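Local coordinates for protein mannose-specific lectin 2 chain 1 (Colocasia esculenta, PDB 5T1X) that binds D-mannose as one chain of a heterotetrameric bulb-type (GNA-related) plant lectin that agglutinates rabbit erythrocytes, at residues A[4-8]-A[81-87]; A[19-25]-A[87-93]; A[27-33]-A[50-54]; A[40-44]-A[70-74]. Numbering follows the deposited sequence.

In the fold
From the N terminus, strand 5-7 pairs with residues 81-87: contact 1, which closes nearly the whole bulb-type lectin domain into one loop. Contact 2 (19-25 with 87-93) crosses contact 1 and shares Leu87 with it, so the hairpin turn after strand 16-20 packs on the hairpin that follows strand 84-88. Nested inside both loops is contact 3 (27-33 with 50-54), the disulfide link from the mannose-binding turn to strand 52-55. Contact 4 (40-44 with 70-74), nested in the same two loops, crosses contact 3 and touches it through Cys31, Asn32 and Leu33. Contact 1 builds one sheet of the beta-prism; contacts 2, 3 and 4 join sheet to sheet.

Contact 1: residues A[4-8]-A[81-87]; sequences NYLLS and GNYAAVL
Strand 5-7, outermost within this chain, pairs antiparallel with central strand 84-88 of one bulb-lectin beta-prism sheet (axes of 5-7 and 84-87 4.6 Å apart, at 176°). Leu6-Ala85 is the hydrogen-bonded pair (Leu6 N to Ala85 O and Ala85 N to Leu6 O, both 2.8 Å), flanked by non-hydrogen-bonded Tyr5-Val86 and Leu7-Ala84. Leu87 N to Asn4 O (2.9 Å) and Ser8 N to Tyr83 O (3.1 Å) extend the ladder. Leu6 (chi1 t, chi2 p) and Ala85 point to the inner face, CB to CB 4.3 Å, where Leu61 of the neighbouring sheet touches both. On the other face Tyr5, chi1 p, lays CB 4.1 Å from Val86 CG2 while its OH is hydrogen-bonded to the backbone N of Asp94 of the partner Lectin chain; Leu7, chi1 m and chi2 t, brings CD2 to 3.7 Å from Ala84 CB, and Tyr101 of that chain covers both. Ser8 OG, chi1 p, accepts from Tyr83 N (3.0 Å) and is hydrogen-bonded to a water (2.8 Å) that donates to Gly81 O, also 2.8 Å.

Contact 2: residues A[19-25]-A[87-93]; sequences KNGDFDL and LHPDGRL
This is a turn-to-turn contact between two beta hairpins of different sheets of the bulb-lectin beta-prism, joined by side chains, with one direct hydrogen bond. Residues 20-23 make a type II' turn, Gly21 at phi 65° and psi -128°, with Asn20 N to Phe23 O 2.9 Å and Phe23 N to Asn20 O 3.2 Å. In the other turn His88 N to Arg92 O is 2.9 Å and Gly91 N to His88 O 3.1 Å, while Asp90 N donates to His88 ND1 at 2.9 Å. Asn20, chi1 t, donates from ND2 to Leu87 O at 2.9 Å; ND2 is also hydrogen-bonded to Thr5 OG1 of the partner Lectin chain. A water donates to Asn20 O (3.3 Å) and Pro89 O (2.7 Å). Farther along the strands, Leu87 (t, p) sets CD2 3.4 Å from Phe23 O and 4.4 Å from Leu25 CB, and Leu25 CD2 lies 3.8 Å from Leu93 CD2. Phe23 (chi1 m, chi2 -73°) lays its ring against Gly91, where a CB would clash with Phe23 CE1 and with the preceding carbonyl O; in this CH-pi contact Gly91 CA sits 3.4 Å from the ring centroid, 7° off its normal.

Contact 3: residues A[27-33]-A[50-54]; sequences MQNDCNL and DCKLT
A disulfide is the sole covalent link, and no direct hydrogen bond crosses between the segments: Cys31 SG and Cys51 SG are 2.0 Å apart with chi3 -98°. Cys31 ends a type I turn starting at Gln28 (Cys31 N to Gln28 O 3.0 Å) and takes a positive phi of 68° with chi1 at -145°, between wells; Cys51, chi1 m, points toward the turn. Gln28 N to Asn32 O, 3.0 Å, closes the loop base. Asp30 OD1 accepts from Asn32 N (3.1 Å), an Asx turn, and from Gln28 NE2 (3.0 Å). Residues 28-32 bind mannose and begin the carbohydrate-binding motif of this family, so the disulfide ties the sugar-binding turn to the start of strand 52-55 in the next sheet. One water accepts from Cys51 N (2.8 Å) and donates to Asn29 O (2.7 Å). Alongside the disulfide, Met27 (chi1 t, chi2 p) folds over Cys51, CE 3.9 Å from its CB, with SD 4.1 Å from Leu53 CB; Leu33 and Leu53, both t, p, meet at CD2-CD2 4.0 Å. This apolar layer lies between strands 23-27 and 33-36 and strand 52-55, with Ile63 of strand 61-64 against Met27, Cys31, Leu33 and Leu53.

Contact 4: residues A[40-44]-A[70-74]; sequences WQSNT and TVWRS
Strand 70-73 carries a classic beta bulge in which Val71 (phi -109°, psi -38°) and Trp72 both face Ile63. Residues 40-41 are a weakly bonded strand that gives way to irregular backbone, with Asn43 at positive phi (60°, psi 48°). These are the outermost strands, within this chain, of two different sheets of the bulb-lectin beta-prism; Ser42 CA and Trp72 CA stay 7.2 Å apart, and side chains bridge the gap with no hydrogen bond between the segments. The bulge lets Val71 and Trp72 point toward residues 40-44 together. Val71, chi1 t, puts CG1 3.8 Å from Thr44 CB, and Thr44 CG2 lies 3.8 Å from Trp72 CB. Ser42 and Thr44, both p, are tied by Ser42 OG donating to Thr44 OG1 at 2.7 Å. Gln41, a mannose-binding residue, makes no contact with 70-74; its OE1 accepts from Asn32 ND2 of the same site. A CH-pi contact puts Ser42 CB 4.0 Å from the centroid of the Trp72 five-membered ring, 2° off the normal. Trp40 (chi1 t, chi2 88°), which probably also belongs to the sugar site, makes an offset edge-to-face pair with Trp72: six-membered-ring centroids 5.6 Å apart, planes at 70°, Trp40 CZ2 3.6 Å from Trp72 CZ2.

Contact 1: residues A[4-8]-A[81-87]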
loop_
_atom_site.group_PDB
_atom_site.type_symbol
_atom_site.label_atom_id
_atom_site.label_comp_id
_atom_site.label_asym_id
_atom_site.label_seq_id
_atom_site.Cartn_x
_atom_site.Cartn_y
_atom_site.Cartn_z
ATOM N N ASN A 4 8.089 -3.559 -0.214
ATOM C CA ASN A 4 7.813 -2.637 0.891
ATOM C C ASN A 4 6.387 -2.803 1.460
ATOM O O ASN A 4 5.891 -1.909 2.143
ATOM C CB ASN A 4 8.016 -1.203 0.381
ATOM C CG ASN A 4 7.276 -0.936 -0.907
ATOM O OD1 ASN A 4 6.329 -1.650 -1.271
ATOM N ND2 ASN A 4 7.748 0.040 -1.668
ATOM N N TYR A 5 5.724 -3.929 1.164
ATOM C CA TYR A 5 4.402 -4.186 1.732
ATOM C C TYR A 5 4.163 -5.664 1.935
ATOM O O TYR A 5 4.793 -6.502 1.283
ATOM C CB TYR A 5 3.260 -3.586 0.877
ATOM C CG TYR A 5 3.069 -4.250 -0.474
ATOM C CD1 TYR A 5 2.364 -5.444 -0.593
ATOM C CD2 TYR A 5 3.530 -3.647 -1.643
ATOM C CE1 TYR A 5 2.199 -6.070 -1.831
ATOM C CE2 TYR A 5 3.327 -4.239 -2.890
ATOM C CZ TYR A 5 2.666 -5.453 -2.978
ATOM O OH TYR A 5 2.473 -6.065 -4.196
ATOM N N LEU A 6 3.216 -5.962 2.829
ATOM C CA LEU A 6 2.709 -7.283 3.149
ATOM C C LEU A 6 1.190 -7.211 3.089
ATOM O O LEU A 6 0.590 -6.419 3.815
ATOM C CB LEU A 6 3.202 -7.722 4.549
ATOM C CG LEU A 6 2.626 -9.018 5.122
ATOM C CD1 LEU A 6 3.293 -10.213 4.524
ATOM C CD2 LEU A 6 2.798 -9.074 6.634
ATOM N N LEU A 7 0.569 -8.008 2.208
ATOM C CA LEU A 7 -0.894 -8.026 2.097
ATOM C C LEU A 7 -1.467 -9.122 2.974
ATOM O O LEU A 7 -0.791 -10.130 3.223
ATOM C CB LEU A 7 -1.345 -8.253 0.640
ATOM C CG LEU A 7 -0.817 -7.310 -0.435
ATOM C CD1 LEU A 7 -1.313 -7.727 -1.802
ATOM C CD2 LEU A 7 -1.166 -5.856 -0.134
ATOM N N SER A 8 -2.723 -8.960 3.421
ATOM C CA SER A 8 -3.378 -9.998 4.220
ATOM C C SER A 8 -3.396 -11.303 3.394
ATOM O O SER A 8 -3.700 -11.279 2.197
ATOM C CB SER A 8 -4.778 -9.555 4.647
ATOM O OG SER A 8 -5.514 -9.001 3.573
ATOM N N GLY A 81 -11.766 -8.132 5.559
ATOM C CA GLY A 81 -11.465 -7.625 4.229
ATOM C C GLY A 81 -10.006 -7.790 3.888
ATOM O O GLY A 81 -9.325 -8.644 4.465
ATOM N N ASN A 82 -9.534 -6.974 2.934
ATOM C CA ASN A 82 -8.157 -6.982 2.425
ATOM C C ASN A 82 -7.384 -5.823 3.010
ATOM O O ASN A 82 -7.812 -4.673 2.889
ATOM C CB ASN A 82 -8.152 -6.897 0.888
ATOM C CG ASN A 82 -8.892 -8.018 0.195
ATOM O OD1 ASN A 82 -8.713 -9.192 0.496
ATOM N ND2 ASN A 82 -9.726 -7.673 -0.771
ATOM N N TYR A 83 -6.238 -6.128 3.633
ATOM C CA TYR A 83 -5.409 -5.125 4.297
ATOM C C TYR A 83 -4.011 -5.104 3.710
ATOM O O TYR A 83 -3.603 -6.052 3.033
ATOM C CB TYR A 83 -5.347 -5.420 5.811
ATOM C CG TYR A 83 -6.653 -5.109 6.513
ATOM C CD1 TYR A 83 -6.828 -3.911 7.194
ATOM C CD2 TYR A 83 -7.723 -6.000 6.470
ATOM C CE1 TYR A 83 -8.046 -3.591 7.794
ATOM C CE2 TYR A 83 -8.955 -5.679 7.040
ATOM C CZ TYR A 83 -9.108 -4.470 7.702
ATOM O OH TYR A 83 -10.303 -4.128 8.274
ATOM N N ALA A 84 -3.278 -4.031 3.990
ATOM C CA ALA A 84 -1.894 -3.897 3.533
ATOM C C ALA A 84 -1.035 -3.267 4.624
ATOM O O ALA A 84 -1.389 -2.201 5.138
ATOM C CB ALA A 84 -1.837 -3.055 2.262
ATOM N N ALA A 85 0.075 -3.928 4.987
ATOM C CA ALA A 85 1.067 -3.391 5.924
ATOM C C ALA A 85 2.166 -2.815 5.058
ATOM O O ALA A 85 2.764 -3.551 4.277
ATOM C CB ALA A 85 1.592 -4.468 6.862
ATOM N N VAL A 86 2.351 -1.492 5.104
ATOM C CA VAL A 86 3.250 -0.772 4.195
ATOM C C VAL A 86 4.371 -0.094 4.948
ATOM O O VAL A 86 4.128 0.552 5.968
ATOM C CB VAL A 86 2.431 0.271 3.375
ATOM C CG1 VAL A 86 3.325 1.095 2.442
ATOM C CG2 VAL A 86 1.322 -0.405 2.580
ATOM N N LEU A 87 5.595 -0.220 4.427
ATOM C CA LEU A 87 6.730 0.466 5.024
ATOM C C LEU A 87 6.800 1.860 4.370
ATOM O O LEU A 87 7.230 2.013 3.219
ATOM C CB LEU A 87 8.029 -0.340 4.882
ATOM C CG LEU A 87 9.298 0.255 5.512
ATOM C CD1 LEU A 87 9.067 0.744 6.933
ATOM C CD2 LEU A 87 10.427 -0.752 5.497
HETATM O O HOH W 1 -7.775 -10.642 3.220
#

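Contact 2: residues A[19-25]-A[87-93]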
loop_
_atom_site.group_PDB
_atom_site.type_symbol
_atom_site.label_atom_id
_atom_site.label_comp_id
_atom_site.label_asym_id
_atom_site.label_seq_id
_atom_site.Cartn_x
_atom_site.Cartn_y
_atom_site.Cartn_z
ATOM N N LYS A 19 11.641 -3.220 2.772
ATOM C CA LYS A 19 12.603 -2.121 2.820
ATOM C C LYS A 19 12.110 -0.927 2.038
ATOM O O LYS A 19 11.568 -1.078 0.946
ATOM C CB LYS A 19 13.983 -2.581 2.287
ATOM C CG LYS A 19 15.122 -1.576 2.473
ATOM C CD LYS A 19 16.466 -2.182 2.087
ATOM C CE LYS A 19 17.634 -1.235 2.240
ATOM N NZ LYS A 19 17.934 -0.930 3.666
ATOM N N ASN A 20 12.329 0.271 2.592
ATOM C CA ASN A 20 12.021 1.514 1.892
ATOM C C ASN A 20 13.126 2.510 2.273
ATOM O O ASN A 20 13.153 3.002 3.400
ATOM C CB ASN A 20 10.601 2.021 2.183
ATOM C CG ASN A 20 10.144 3.064 1.186
ATOM O OD1 ASN A 20 10.945 3.709 0.503
ATOM N ND2 ASN A 20 8.848 3.293 1.116
ATOM N N GLY A 21 14.079 2.714 1.353
ATOM C CA GLY A 21 15.244 3.558 1.597
ATOM C C GLY A 21 16.103 2.952 2.693
ATOM O O GLY A 21 16.386 1.756 2.660
ATOM N N ASP A 22 16.440 3.745 3.722
ATOM C CA ASP A 22 17.280 3.293 4.840
ATOM C C ASP A 22 16.514 2.458 5.868
ATOM O O ASP A 22 17.130 1.850 6.751
ATOM C CB ASP A 22 17.924 4.504 5.544
ATOM C CG ASP A 22 18.875 5.322 4.688
ATOM O OD1 ASP A 22 19.456 4.759 3.734
ATOM O OD2 ASP A 22 19.079 6.513 5.006
ATOM N N PHE A 23 15.187 2.437 5.771
ATOM C CA PHE A 23 14.320 1.734 6.714
ATOM C C PHE A 23 14.155 0.292 6.291
ATOM O O PHE A 23 13.742 0.012 5.161
ATOM C CB PHE A 23 12.990 2.477 6.849
ATOM C CG PHE A 23 13.235 3.916 7.246
ATOM C CD1 PHE A 23 13.652 4.240 8.536
ATOM C CD2 PHE A 23 13.109 4.942 6.316
ATOM C CE1 PHE A 23 13.906 5.570 8.893
ATOM C CE2 PHE A 23 13.362 6.271 6.677
ATOM C CZ PHE A 23 13.747 6.576 7.965
ATOM N N ASP A 24 14.550 -0.624 7.193
ATOM C CA ASP A 24 14.601 -2.058 6.935
ATOM C C ASP A 24 13.881 -2.864 8.019
ATOM O O ASP A 24 14.380 -2.985 9.144
ATOM C CB ASP A 24 16.084 -2.478 6.838
ATOM C CG ASP A 24 16.354 -3.876 6.328
ATOM O OD1 ASP A 24 15.384 -4.572 5.959
ATOM O OD2 ASP A 24 17.548 -4.270 6.280
ATOM N N LEU A 25 12.722 -3.438 7.662
ATOM C CA LEU A 25 11.931 -4.276 8.560
ATOM C C LEU A 25 12.378 -5.710 8.384
ATOM O O LEU A 25 12.281 -6.248 7.281
ATOM C CB LEU A 25 10.420 -4.128 8.274
ATOM C CG LEU A 25 9.494 -4.933 9.188
ATOM C CD1 LEU A 25 9.294 -4.243 10.553
ATOM C CD2 LEU A 25 8.161 -5.180 8.517
ATOM N N LEU A 87 5.595 -0.220 4.427
ATOM C CA LEU A 87 6.730 0.466 5.024
ATOM C C LEU A 87 6.800 1.860 4.370
ATOM O O LEU A 87 7.230 2.013 3.219
ATOM C CB LEU A 87 8.029 -0.340 4.882
ATOM C CG LEU A 87 9.298 0.255 5.512
ATOM C CD1 LEU A 87 9.067 0.744 6.933
ATOM C CD2 LEU A 87 10.427 -0.752 5.497
ATOM N N HIS A 88 6.330 2.868 5.124
ATOM C CA HIS A 88 6.307 4.274 4.714
ATOM C C HIS A 88 7.745 4.798 4.568
ATOM O O HIS A 88 8.594 4.434 5.391
ATOM C CB HIS A 88 5.533 5.095 5.762
ATOM C CG HIS A 88 5.164 6.478 5.322
ATOM N ND1 HIS A 88 6.092 7.505 5.318
ATOM C CD2 HIS A 88 3.958 6.974 4.955
ATOM C CE1 HIS A 88 5.436 8.580 4.906
ATOM N NE2 HIS A 88 4.148 8.313 4.686
ATOM N N PRO A 89 8.045 5.661 3.554
ATOM C CA PRO A 89 9.422 6.170 3.391
ATOM C C PRO A 89 9.923 7.035 4.558
ATOM O O PRO A 89 11.128 7.245 4.660
ATOM C CB PRO A 89 9.330 7.017 2.115
ATOM C CG PRO A 89 7.891 7.428 2.042
ATOM C CD PRO A 89 7.170 6.183 2.484
ATOM N N ASP A 90 9.020 7.553 5.415
ATOM C CA ASP A 90 9.442 8.382 6.559
ATOM C C ASP A 90 9.785 7.506 7.798
ATOM O O ASP A 90 10.052 8.030 8.882
ATOM C CB ASP A 90 8.418 9.499 6.875
ATOM C CG ASP A 90 8.459 10.664 5.882
ATOM O OD1 ASP A 90 9.575 11.040 5.441
ATOM O OD2 ASP A 90 7.378 11.195 5.538
ATOM N N GLY A 91 9.836 6.186 7.603
ATOM C CA GLY A 91 10.300 5.248 8.619
ATOM C C GLY A 91 9.329 4.683 9.626
ATOM O O GLY A 91 9.681 4.543 10.804
ATOM N N ARG A 92 8.134 4.325 9.173
ATOM C CA ARG A 92 7.126 3.685 10.016
ATOM C C ARG A 92 6.418 2.595 9.246
ATOM O O ARG A 92 6.210 2.733 8.039
ATOM C CB ARG A 92 6.112 4.686 10.617
ATOM C CG ARG A 92 5.364 5.572 9.639
ATOM C CD ARG A 92 4.587 6.652 10.380
ATOM N NE ARG A 92 3.681 7.373 9.482
ATOM C CZ ARG A 92 4.017 8.442 8.767
ATOM N NH1 ARG A 92 5.248 8.936 8.833
ATOM N NH2 ARG A 92 3.126 9.024 7.977
ATOM N N LEU A 93 6.061 1.500 9.938
ATOM C CA LEU A 93 5.281 0.418 9.339
ATOM C C LEU A 93 3.836 0.713 9.684
ATOM O O LEU A 93 3.520 0.947 10.852
ATOM C CB LEU A 93 5.731 -0.974 9.828
ATOM C CG LEU A 93 4.898 -2.163 9.341
ATOM C CD1 LEU A 93 5.135 -2.443 7.858
ATOM C CD2 LEU A 93 5.190 -3.398 10.170
HETATM O O HOH W 2 13.020 6.268 2.992
#

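Contact 3: residues A[27-33]-A[50-54]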
loop_
_atom_site.group_PDB
_atom_site.type_symbol
_atom_site.label_atom_id
_atom_site.label_comp_id
_atom_site.label_asym_id
_atom_site.label_seq_id
_atom_site.Cartn_x
_atom_site.Cartn_y
_atom_site.Cartn_z
ATOM N N MET A 27 12.096 -9.732 9.843
ATOM C CA MET A 27 11.486 -10.789 10.656
ATOM C C MET A 27 12.644 -11.716 10.972
ATOM O O MET A 27 13.024 -12.526 10.136
ATOM C CB MET A 27 10.321 -11.478 9.908
ATOM C CG MET A 27 9.717 -12.673 10.650
ATOM S SD MET A 27 8.805 -12.224 12.143
ATOM C CE MET A 27 10.046 -12.565 13.395
ATOM N N GLN A 28 13.285 -11.522 12.115
ATOM C CA GLN A 28 14.536 -12.222 12.404
ATOM C C GLN A 28 14.377 -13.672 12.853
ATOM O O GLN A 28 13.307 -14.070 13.316
ATOM C CB GLN A 28 15.349 -11.456 13.441
ATOM C CG GLN A 28 15.686 -10.052 12.967
ATOM C CD GLN A 28 16.475 -9.219 13.944
ATOM O OE1 GLN A 28 17.104 -8.250 13.545
ATOM N NE2 GLN A 28 16.448 -9.540 15.235
ATOM N N ASN A 29 15.483 -14.450 12.721
ATOM C CA ASN A 29 15.573 -15.863 13.108
ATOM C C ASN A 29 15.467 -16.030 14.633
ATOM O O ASN A 29 15.134 -17.124 15.098
ATOM C CB ASN A 29 16.844 -16.531 12.560
ATOM C CG ASN A 29 18.142 -15.822 12.858
ATOM O OD1 ASN A 29 18.539 -15.641 14.015
ATOM N ND2 ASN A 29 18.875 -15.475 11.809
ATOM N N ASP A 30 15.691 -14.936 15.401
ATOM C CA ASP A 30 15.552 -14.939 16.859
ATOM C C ASP A 30 14.108 -14.540 17.263
ATOM O O ASP A 30 13.869 -14.197 18.416
ATOM C CB ASP A 30 16.619 -14.033 17.532
ATOM C CG ASP A 30 16.456 -12.521 17.401
ATOM O OD1 ASP A 30 15.587 -12.076 16.615
ATOM O OD2 ASP A 30 17.204 -11.783 18.078
ATOM N N CYS A 31 13.155 -14.563 16.296
ATOM C CA CYS A 31 11.723 -14.261 16.451
ATOM C C CYS A 31 11.441 -12.772 16.772
ATOM O O CYS A 31 10.287 -12.432 17.053
ATOM C CB CYS A 31 11.064 -15.181 17.479
ATOM S SG CYS A 31 9.356 -15.626 17.083
ATOM N N ASN A 32 12.460 -11.889 16.703
ATOM C CA ASN A 32 12.246 -10.456 16.925
ATOM C C ASN A 32 11.970 -9.754 15.592
ATOM O O ASN A 32 12.683 -9.987 14.620
ATOM C CB ASN A 32 13.440 -9.796 17.634
ATOM C CG ASN A 32 13.131 -8.472 18.309
ATOM O OD1 ASN A 32 11.981 -8.068 18.472
ATOM N ND2 ASN A 32 14.160 -7.785 18.779
ATOM N N LEU A 33 10.913 -8.929 15.533
ATOM C CA LEU A 33 10.588 -8.158 14.333
ATOM C C LEU A 33 11.117 -6.759 14.581
ATOM O O LEU A 33 10.649 -6.083 15.498
ATOM C CB LEU A 33 9.072 -8.178 14.051
ATOM C CG LEU A 33 8.606 -7.360 12.842
ATOM C CD1 LEU A 33 9.026 -8.008 11.532
ATOM C CD2 LEU A 33 7.105 -7.155 12.880
ATOM N N ASP A 50 12.089 -20.386 13.530
ATOM C CA ASP A 50 11.443 -20.361 12.208
ATOM C C ASP A 50 10.167 -19.478 12.237
ATOM O O ASP A 50 9.117 -19.876 11.719
ATOM C CB ASP A 50 11.135 -21.797 11.713
ATOM C CG ASP A 50 12.357 -22.690 11.613
ATOM O OD1 ASP A 50 12.480 -23.621 12.439
ATOM O OD2 ASP A 50 13.192 -22.455 10.710
ATOM N N CYS A 51 10.277 -18.279 12.847
ATOM C CA CYS A 51 9.165 -17.327 12.997
ATOM C C CYS A 51 8.839 -16.605 11.703
ATOM O O CYS A 51 9.728 -16.302 10.906
ATOM C CB CYS A 51 9.434 -16.340 14.125
ATOM S SG CYS A 51 9.610 -17.132 15.746
ATOM N N LYS A 52 7.538 -16.320 11.515
ATOM C CA LYS A 52 6.988 -15.676 10.318
ATOM C C LYS A 52 6.000 -14.579 10.686
ATOM O O LYS A 52 5.315 -14.681 11.707
ATOM C CB LYS A 52 6.272 -16.734 9.454
ATOM C CG LYS A 52 7.177 -17.830 8.883
ATOM C CD LYS A 52 6.384 -19.078 8.503
ATOM C CE LYS A 52 7.249 -20.175 7.925
ATOM N NZ LYS A 52 8.158 -20.775 8.940
ATOM N N LEU A 53 5.892 -13.554 9.827
ATOM C CA LEU A 53 4.959 -12.445 9.999
ATOM C C LEU A 53 3.818 -12.603 9.017
ATOM O O LEU A 53 4.053 -12.847 7.833
ATOM C CB LEU A 53 5.670 -11.086 9.794
ATOM C CG LEU A 53 4.826 -9.815 9.972
ATOM C CD1 LEU A 53 4.371 -9.627 11.420
ATOM C CD2 LEU A 53 5.596 -8.592 9.518
ATOM N N THR A 54 2.581 -12.495 9.515
ATOM C CA THR A 54 1.378 -12.574 8.689
ATOM C C THR A 54 0.455 -11.403 9.036
ATOM O O THR A 54 0.654 -10.708 10.040
ATOM C CB THR A 54 0.651 -13.929 8.834
ATOM O OG1 THR A 54 0.361 -14.183 10.207
ATOM C CG2 THR A 54 1.416 -15.094 8.191
HETATM O O HOH W 3 12.536 -17.607 14.369
#

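Contact 4: residues A[40-44]-A[70-74]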
loop_
_atom_site.group_PDB
_atom_site.type_symbol
_atom_site.label_atom_id
_atom_site.label_comp_id
_atom_site.label_asym_id
_atom_site.label_seq_id
_atom_site.Cartn_x
_atom_site.Cartn_y
_atom_site.Cartn_z
ATOM N N TRP A 40 11.858 0.931 16.366
ATOM C CA TRP A 40 10.764 0.033 16.740
ATOM C C TRP A 40 11.177 -1.423 16.612
ATOM O O TRP A 40 11.873 -1.803 15.667
ATOM C CB TRP A 40 9.496 0.285 15.896
ATOM C CG TRP A 40 8.294 -0.482 16.382
ATOM C CD1 TRP A 40 7.399 -0.083 17.330
ATOM C CD2 TRP A 40 7.900 -1.808 15.989
ATOM N NE1 TRP A 40 6.452 -1.061 17.529
ATOM C CE2 TRP A 40 6.735 -2.131 16.719
ATOM C CE3 TRP A 40 8.400 -2.744 15.065
ATOM C CZ2 TRP A 40 6.073 -3.356 16.571
ATOM C CZ3 TRP A 40 7.734 -3.950 14.906
ATOM C CH2 TRP A 40 6.583 -4.246 15.650
ATOM N N GLN A 41 10.686 -2.239 17.553
ATOM C CA GLN A 41 10.846 -3.685 17.601
ATOM C C GLN A 41 9.631 -4.299 18.309
ATOM O O GLN A 41 9.021 -3.642 19.157
ATOM C CB GLN A 41 12.169 -4.108 18.267
ATOM C CG GLN A 41 12.298 -3.748 19.751
ATOM C CD GLN A 41 13.587 -4.236 20.362
ATOM O OE1 GLN A 41 13.943 -5.418 20.277
ATOM N NE2 GLN A 41 14.289 -3.346 21.043
ATOM N N SER A 42 9.292 -5.553 17.965
ATOM C CA SER A 42 8.196 -6.297 18.597
ATOM C C SER A 42 8.605 -6.743 20.012
ATOM O O SER A 42 7.738 -7.084 20.825
ATOM C CB SER A 42 7.816 -7.506 17.748
ATOM O OG SER A 42 8.907 -8.398 17.582
ATOM N N ASN A 43 9.939 -6.739 20.290
ATOM C CA ASN A 43 10.577 -7.106 21.569
ATOM C C ASN A 43 10.247 -8.571 21.932
ATOM O O ASN A 43 9.859 -8.876 23.065
ATOM C CB ASN A 43 10.168 -6.121 22.684
ATOM C CG ASN A 43 11.091 -6.064 23.885
ATOM O OD1 ASN A 43 11.954 -6.926 24.104
ATOM N ND2 ASN A 43 10.907 -5.045 24.711
ATOM N N THR A 44 10.416 -9.475 20.949
ATOM C CA THR A 44 10.132 -10.907 21.093
ATOM C C THR A 44 11.384 -11.745 20.768
ATOM O O THR A 44 11.270 -12.846 20.219
ATOM C CB THR A 44 8.922 -11.292 20.213
ATOM O OG1 THR A 44 9.106 -10.794 18.886
ATOM C CG2 THR A 44 7.597 -10.788 20.779
ATOM N N THR A 70 1.269 -18.387 18.290
ATOM C CA THR A 70 1.369 -16.923 18.255
ATOM C C THR A 70 2.372 -16.439 19.318
ATOM O O THR A 70 2.356 -16.895 20.463
ATOM C CB THR A 70 -0.025 -16.287 18.388
ATOM O OG1 THR A 70 -0.836 -16.781 17.324
ATOM C CG2 THR A 70 -0.000 -14.762 18.310
ATOM N N VAL A 71 3.255 -15.524 18.895
ATOM C CA VAL A 71 4.333 -14.923 19.682
ATOM C C VAL A 71 3.999 -13.444 19.998
ATOM O O VAL A 71 4.297 -12.965 21.092
ATOM C CB VAL A 71 5.678 -15.068 18.900
ATOM C CG1 VAL A 71 6.824 -14.338 19.587
ATOM C CG2 VAL A 71 6.041 -16.536 18.684
ATOM N N TRP A 72 3.383 -12.733 19.037
ATOM C CA TRP A 72 3.045 -11.309 19.153
ATOM C C TRP A 72 1.900 -10.963 18.202
ATOM O O TRP A 72 1.776 -11.587 17.147
ATOM C CB TRP A 72 4.304 -10.462 18.829
ATOM C CG TRP A 72 4.123 -8.967 18.817
ATOM C CD1 TRP A 72 4.320 -8.111 19.860
ATOM C CD2 TRP A 72 3.795 -8.151 17.683
ATOM N NE1 TRP A 72 4.094 -6.815 19.458
ATOM C CE2 TRP A 72 3.765 -6.810 18.126
ATOM C CE3 TRP A 72 3.472 -8.426 16.342
ATOM C CZ2 TRP A 72 3.449 -5.743 17.272
ATOM C CZ3 TRP A 72 3.175 -7.369 15.494
ATOM C CH2 TRP A 72 3.165 -6.046 15.960
ATOM N N ARG A 73 1.060 -9.984 18.587
ATOM C CA ARG A 73 -0.054 -9.484 17.766
ATOM C C ARG A 73 -0.182 -7.959 17.931
ATOM O O ARG A 73 0.085 -7.438 19.014
ATOM C CB ARG A 73 -1.383 -10.219 18.070
ATOM C CG ARG A 73 -1.898 -10.113 19.499
ATOM C CD ARG A 73 -3.126 -10.981 19.721
ATOM N NE ARG A 73 -2.782 -12.386 19.955
ATOM C CZ ARG A 73 -2.631 -12.937 21.157
ATOM N NH1 ARG A 73 -2.790 -12.206 22.255
ATOM N NH2 ARG A 73 -2.320 -14.220 21.272
ATOM N N SER A 74 -0.556 -7.243 16.849
ATOM C CA SER A 74 -0.677 -5.780 16.882
ATOM C C SER A 74 -1.934 -5.287 17.644
ATOM O O SER A 74 -2.039 -4.086 17.908
ATOM C CB SER A 74 -0.654 -5.198 15.474
ATOM O OG SER A 74 -1.641 -5.778 14.637
#